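Local coordinates for periplasmic sugar-binding protein (Chloroflexus aurantiacus, PDB 4RXU), which binds beta-D-glucopyranose and is probably the sugar-capturing, solute-binding component of an ABC-type carbohydrate transporter, at residues 156-161 against 244-249; 192-197 against 212-217. All blocks are in the same frame, centred on the assembly; numbering follows the deposited sequence.

Contact 1. Residues 156-161 against 244-249; sequences PLYLYA and GKVYIL
The carbonyl oxygen of Y247 receives two groups of the neighbouring strand. Y158 N donates a hydrogen bond to Y247 O at 2.8 Å, nearly straight at 170°. L157 CA lies 3.3 Å from Y247 O in a CA-H...O contact. Y158 O is used in the same way, accepting from L249 N at 2.9 Å while the CA-H of I248 also points at it. Y247 N donates to P156 O, so the bonds alternate from strand to strand, as parallel pairing requires; the segment axes diverge by 18°. The bond from Y160 N to L249 O is weak, consistent with the pairing fading where strand 155-159 ends.

Side chains of the paired residues sort by face. On that of L157, L159, Y247 and L249, the CG of L157 stands anti to the backbone N (chi1 179°), and its CD1 reaches Y247 CB at 4.0 Å, the two side chains crossing at about a right angle. Y158 and I248 take the other face. CD2 and CE2 of Y160 present the ring edge to I248 CG2, each at 3.8 Å, and at the P156 end P156 CB meets V246 CG1 at 3.9 Å. The phenol oxygens bond beyond the pair: Y158 to D242 O, Y160 to N234, Y247 to H149 O. Helix 167-185 packs on the leucine face, helix 253-264 on the I248 face, and strands 189-191 and 269-274 flank the two central strands.

Contact 2. Residues 192-197 against 212-217; sequences KNSSEA and AKIIGQ
One amide group, that of Q217, meets three consecutive residues at the start of helix 195-199. Its OE1 accepts from S194 OG at 2.8 Å, in the carbonyl plane, and from E196 N at 2.9 Å, where the donor is tilted 31° from that plane. NE2 of the same amide donates to S195 OG at 3.0 Å in an almost straight bond (174°), lying in the amide plane. With both ends of the amide engaged, its flip state and rotation are well defined. S194 OG, anti to its own backbone N (chi1 173°), also accepts from A197 N, so a single hydroxyl caps the helix and donates to Q217.

Beneath this polar cluster the packing is close: I214 CG2 makes an apolar contact with A197 CB at 3.9 Å, and I214 CG1 lies against the backbone, 3.7 Å from A197 N. F173 and W177 of helix 167-185 line this buried side, touching I214 and A197 respectively.

Toward solvent the fit is looser. E196 bends at chi2 and crosses the K213 chain at about a right angle; its OE1 is closer to the K213 methylene CD than to NZ, which at 3.7 Å makes only a long salt bridge. At another margin a water donates to both N193 O and Q217 O, joining the two backbones indirectly. The polar core of the contact is a serine N-cap, with S194 OG accepting from the N3 amide, here reinforced by a glutamine of helix 208-218 that accepts from the N2 amide.

Contact 1 and contact 2 have centres 13 Å apart and belong to the same lobe, the one built on the four-stranded parallel sheet ordered 189-191, 155-159, 246-249, 269-274. Along the chain, 156-161 comes first, then 192-197 and 212-217, and finally 244-249, so contact 2 forms within the excursion between the two central strands. The pieces join directly: L157 O to K192 N and L159 O to N193 ND2, both 2.8 Å and probable hydrogen bonds, tie the loop after strand 189-191 to strand 155-159. Contact 1 thus lies in the lobe's core and contact 2 on its flank; the Y160 side chain is about 12 Å from the glucose, and no glucose-lining residue belongs to the four segments.

Contact 1. Residues 156-161 against 244-249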
loop_
_atom_site.group_PDB
_atom_site.type_symbol
_atom_site.label_atom_id
_atom_site.label_comp_id
_atom_site.label_asym_id
_atom_site.label_seq_id
_atom_site.Cartn_x
_atom_site.Cartn_y
_atom_site.Cartn_z
ATOM N N PRO A 156 9.095 10.276 -21.030
ATOM C CA PRO A 156 9.740 9.267 -20.204
ATOM C C PRO A 156 8.892 8.832 -19.009
ATOM O O PRO A 156 8.365 9.681 -18.287
ATOM C CB PRO A 156 11.011 9.967 -19.710
ATOM C CG PRO A 156 11.307 10.970 -20.781
ATOM C CD PRO A 156 9.939 11.480 -21.177
ATOM N N LEU A 157 8.879 7.525 -18.781
ATOM C CA LEU A 157 8.121 6.900 -17.717
ATOM C C LEU A 157 9.057 6.008 -16.918
ATOM O O LEU A 157 9.727 5.120 -17.477
ATOM C CB LEU A 157 6.952 6.087 -18.295
ATOM C CG LEU A 157 6.079 5.339 -17.267
ATOM C CD1 LEU A 157 5.382 6.302 -16.331
ATOM C CD2 LEU A 157 5.063 4.486 -17.999
ATOM N N TYR A 158 9.127 6.276 -15.625
ATOM C CA TYR A 158 9.922 5.500 -14.699
ATOM C C TYR A 158 8.963 4.762 -13.762
ATOM O O TYR A 158 8.120 5.390 -13.102
ATOM C CB TYR A 158 10.852 6.424 -13.921
ATOM C CG TYR A 158 11.949 7.022 -14.799
ATOM C CD1 TYR A 158 11.702 8.106 -15.643
ATOM C CD2 TYR A 158 13.226 6.485 -14.790
ATOM C CE1 TYR A 158 12.708 8.649 -16.446
ATOM C CE2 TYR A 158 14.234 7.008 -15.595
ATOM C CZ TYR A 158 13.975 8.089 -16.428
ATOM O OH TYR A 158 14.997 8.600 -17.230
ATOM N N LEU A 159 9.077 3.439 -13.730
ATOM C CA LEU A 159 8.168 2.588 -12.938
ATOM C C LEU A 159 8.840 2.144 -11.662
ATOM O O LEU A 159 10.032 1.801 -11.678
ATOM C CB LEU A 159 7.785 1.333 -13.739
ATOM C CG LEU A 159 7.101 1.558 -15.098
ATOM C CD1 LEU A 159 6.986 0.252 -15.865
ATOM C CD2 LEU A 159 5.744 2.251 -14.973
ATOM N N TYR A 160 8.082 2.123 -10.562
ATOM C CA TYR A 160 8.580 1.612 -9.279
ATOM C C TYR A 160 7.477 0.821 -8.610
ATOM O O TYR A 160 6.290 0.988 -8.901
ATOM C CB TYR A 160 9.083 2.746 -8.364
ATOM C CG TYR A 160 10.240 3.480 -9.020
ATOM C CD1 TYR A 160 11.533 2.946 -8.980
ATOM C CD2 TYR A 160 10.034 4.656 -9.748
ATOM C CE1 TYR A 160 12.608 3.592 -9.592
ATOM C CE2 TYR A 160 11.096 5.290 -10.392
ATOM C CZ TYR A 160 12.381 4.756 -10.307
ATOM O OH TYR A 160 13.434 5.398 -10.931
ATOM N N ALA A 161 7.900 -0.095 -7.754
ATOM C CA ALA A 161 6.969 -1.017 -7.108
ATOM C C ALA A 161 7.313 -1.306 -5.655
ATOM O O ALA A 161 8.424 -1.022 -5.174
ATOM C CB ALA A 161 6.895 -2.345 -7.893
ATOM N N GLY A 244 14.304 15.323 -19.102
ATOM C CA GLY A 244 13.435 16.447 -19.356
ATOM C C GLY A 244 12.207 16.388 -18.469
ATOM O O GLY A 244 12.289 16.425 -17.254
ATOM N N LYS A 245 11.055 16.309 -19.098
ATOM C CA LYS A 245 9.800 16.250 -18.364
ATOM C C LYS A 245 9.362 14.811 -18.215
ATOM O O LYS A 245 8.988 14.169 -19.203
ATOM C CB LYS A 245 8.744 17.011 -19.125
ATOM C CG LYS A 245 7.431 17.122 -18.396
ATOM C CD LYS A 245 6.748 18.370 -18.872
ATOM C CE LYS A 245 5.379 18.023 -19.351
ATOM N NZ LYS A 245 4.850 19.201 -20.080
ATOM N N VAL A 246 9.344 14.315 -16.980
ATOM C CA VAL A 246 9.278 12.885 -16.752
ATOM C C VAL A 246 8.147 12.532 -15.818
ATOM O O VAL A 246 7.647 13.359 -15.076
ATOM C CB VAL A 246 10.613 12.314 -16.224
ATOM C CG1 VAL A 246 11.778 12.751 -17.105
ATOM C CG2 VAL A 246 10.862 12.701 -14.773
ATOM N N TYR A 247 7.768 11.263 -15.885
ATOM C CA TYR A 247 6.594 10.712 -15.213
ATOM C C TYR A 247 7.056 9.523 -14.375
ATOM O O TYR A 247 7.725 8.625 -14.891
ATOM C CB TYR A 247 5.559 10.331 -16.285
ATOM C CG TYR A 247 5.093 11.573 -16.950
ATOM C CD1 TYR A 247 5.814 12.139 -18.010
ATOM C CD2 TYR A 247 3.976 12.240 -16.488
ATOM C CE1 TYR A 247 5.418 13.336 -18.580
ATOM C CE2 TYR A 247 3.563 13.439 -17.068
ATOM C CZ TYR A 247 4.292 13.971 -18.111
ATOM O OH TYR A 247 3.896 15.156 -18.678
ATOM N N ILE A 248 6.723 9.538 -13.086
ATOM C CA ILE A 248 7.255 8.584 -12.130
ATOM C C ILE A 248 6.112 7.918 -11.362
ATOM O O ILE A 248 5.342 8.574 -10.659
ATOM C CB ILE A 248 8.174 9.252 -11.106
ATOM C CG1 ILE A 248 9.312 10.022 -11.798
ATOM C CG2 ILE A 248 8.709 8.215 -10.104
ATOM C CD1 ILE A 248 10.027 11.012 -10.909
ATOM N N LEU A 249 5.999 6.603 -11.544
ATOM C CA LEU A 249 5.036 5.775 -10.795
ATOM C C LEU A 249 5.732 5.340 -9.515
ATOM O O LEU A 249 6.403 4.315 -9.501
ATOM C CB LEU A 249 4.601 4.550 -11.601
ATOM C CG LEU A 249 3.558 3.698 -10.850
ATOM C CD1 LEU A 249 2.186 4.364 -10.833
ATOM C CD2 LEU A 249 3.488 2.328 -11.486
#

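Contact 2. Residues 192-197 against 212-217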
loop_
_atom_site.group_PDB
_atom_site.type_symbol
_atom_site.label_atom_id
_atom_site.label_comp_id
_atom_site.label_asym_id
_atom_site.label_seq_id
_atom_site.Cartn_x
_atom_site.Cartn_y
_atom_site.Cartn_z
ATOM N N LYS A 192 11.643 3.838 -19.149
ATOM C CA LYS A 192 13.088 4.074 -19.094
ATOM C C LYS A 192 13.874 3.232 -18.107
ATOM O O LYS A 192 15.106 3.280 -18.142
ATOM C CB LYS A 192 13.387 5.535 -18.764
ATOM C CG LYS A 192 12.717 6.492 -19.724
ATOM C CD LYS A 192 13.286 6.329 -21.116
ATOM C CE LYS A 192 12.606 7.285 -22.080
ATOM N NZ LYS A 192 13.364 7.281 -23.351
ATOM N N ASN A 193 13.199 2.465 -17.246
ATOM C CA ASN A 193 13.910 1.709 -16.213
ATOM C C ASN A 193 13.498 0.253 -16.002
ATOM O O ASN A 193 13.648 -0.288 -14.918
ATOM C CB ASN A 193 13.838 2.440 -14.887
ATOM C CG ASN A 193 12.455 2.430 -14.300
ATOM O OD1 ASN A 193 11.466 2.369 -15.025
ATOM N ND2 ASN A 193 12.380 2.511 -12.973
ATOM N N SER A 194 12.976 -0.391 -17.033
ATOM C CA SER A 194 12.632 -1.800 -16.891
ATOM C C SER A 194 12.541 -2.480 -18.235
ATOM O O SER A 194 11.540 -2.375 -18.945
ATOM C CB SER A 194 11.300 -2.008 -16.129
ATOM O OG SER A 194 10.913 -3.371 -16.154
ATOM N N SER A 195 13.579 -3.226 -18.574
ATOM C CA SER A 195 13.570 -4.005 -19.794
ATOM C C SER A 195 12.473 -5.065 -19.802
ATOM O O SER A 195 11.906 -5.399 -20.849
ATOM C CB SER A 195 14.938 -4.675 -20.023
ATOM O OG SER A 195 15.271 -5.604 -19.003
ATOM N N GLU A 196 12.146 -5.576 -18.623
ATOM C CA GLU A 196 11.105 -6.590 -18.550
ATOM C C GLU A 196 9.757 -5.968 -18.899
ATOM O O GLU A 196 8.958 -6.591 -19.615
ATOM C CB GLU A 196 11.048 -7.236 -17.166
ATOM C CG GLU A 196 12.298 -8.033 -16.766
ATOM C CD GLU A 196 12.399 -9.436 -17.361
ATOM O OE1 GLU A 196 11.464 -9.878 -18.029
ATOM O OE2 GLU A 196 13.404 -10.129 -17.109
ATOM N N ALA A 197 9.499 -4.762 -18.385
ATOM C CA ALA A 197 8.252 -4.067 -18.696
ATOM C C ALA A 197 8.180 -3.730 -20.178
ATOM O O ALA A 197 7.131 -3.896 -20.797
ATOM C CB ALA A 197 8.104 -2.821 -17.865
ATOM N N ALA A 212 5.918 -10.181 -11.638
ATOM C CA ALA A 212 6.999 -10.367 -10.685
ATOM C C ALA A 212 8.360 -10.057 -11.302
ATOM O O ALA A 212 9.251 -9.640 -10.616
ATOM C CB ALA A 212 6.972 -11.769 -10.115
ATOM N N LYS A 213 8.524 -10.304 -12.599
ATOM C CA LYS A 213 9.783 -9.952 -13.307
ATOM C C LYS A 213 9.963 -8.437 -13.386
ATOM O O LYS A 213 11.060 -7.927 -13.230
ATOM C CB LYS A 213 9.846 -10.536 -14.724
ATOM C CG LYS A 213 9.856 -12.054 -14.750
ATOM C CD LYS A 213 10.236 -12.597 -16.101
ATOM C CE LYS A 213 9.081 -12.543 -17.052
ATOM N NZ LYS A 213 9.550 -13.030 -18.379
ATOM N N ILE A 214 8.864 -7.727 -13.630
ATOM C CA ILE A 214 8.929 -6.275 -13.660
ATOM C C ILE A 214 9.225 -5.752 -12.269
ATOM O O ILE A 214 10.146 -4.942 -12.082
ATOM C CB ILE A 214 7.635 -5.625 -14.215
ATOM C CG1 ILE A 214 7.377 -6.087 -15.656
ATOM C CG2 ILE A 214 7.746 -4.105 -14.159
ATOM C CD1 ILE A 214 5.990 -5.698 -16.133
ATOM N N ILE A 215 8.456 -6.231 -11.293
ATOM C CA ILE A 215 8.628 -5.766 -9.922
ATOM C C ILE A 215 10.056 -6.027 -9.467
ATOM O O ILE A 215 10.652 -5.201 -8.814
ATOM C CB ILE A 215 7.563 -6.373 -8.971
ATOM C CG1 ILE A 215 6.198 -5.809 -9.354
ATOM C CG2 ILE A 215 7.926 -6.184 -7.484
ATOM C CD1 ILE A 215 5.040 -6.548 -8.735
ATOM N N GLY A 216 10.628 -7.157 -9.855
ATOM C CA GLY A 216 12.021 -7.443 -9.454
ATOM C C GLY A 216 13.006 -6.384 -9.904
ATOM O O GLY A 216 13.978 -6.085 -9.233
ATOM N N GLN A 217 12.766 -5.850 -11.099
ATOM C CA GLN A 217 13.643 -4.813 -11.658
ATOM C C GLN A 217 13.419 -3.430 -11.054
ATOM O O GLN A 217 14.338 -2.597 -11.063
ATOM C CB GLN A 217 13.440 -4.702 -13.158
ATOM C CG GLN A 217 14.015 -5.860 -13.918
ATOM C CD GLN A 217 14.073 -5.548 -15.395
ATOM O OE1 GLN A 217 13.142 -4.975 -15.948
ATOM N NE2 GLN A 217 15.147 -5.945 -16.039
HETATM O O HOH W 1 15.180 -0.373 -12.666
#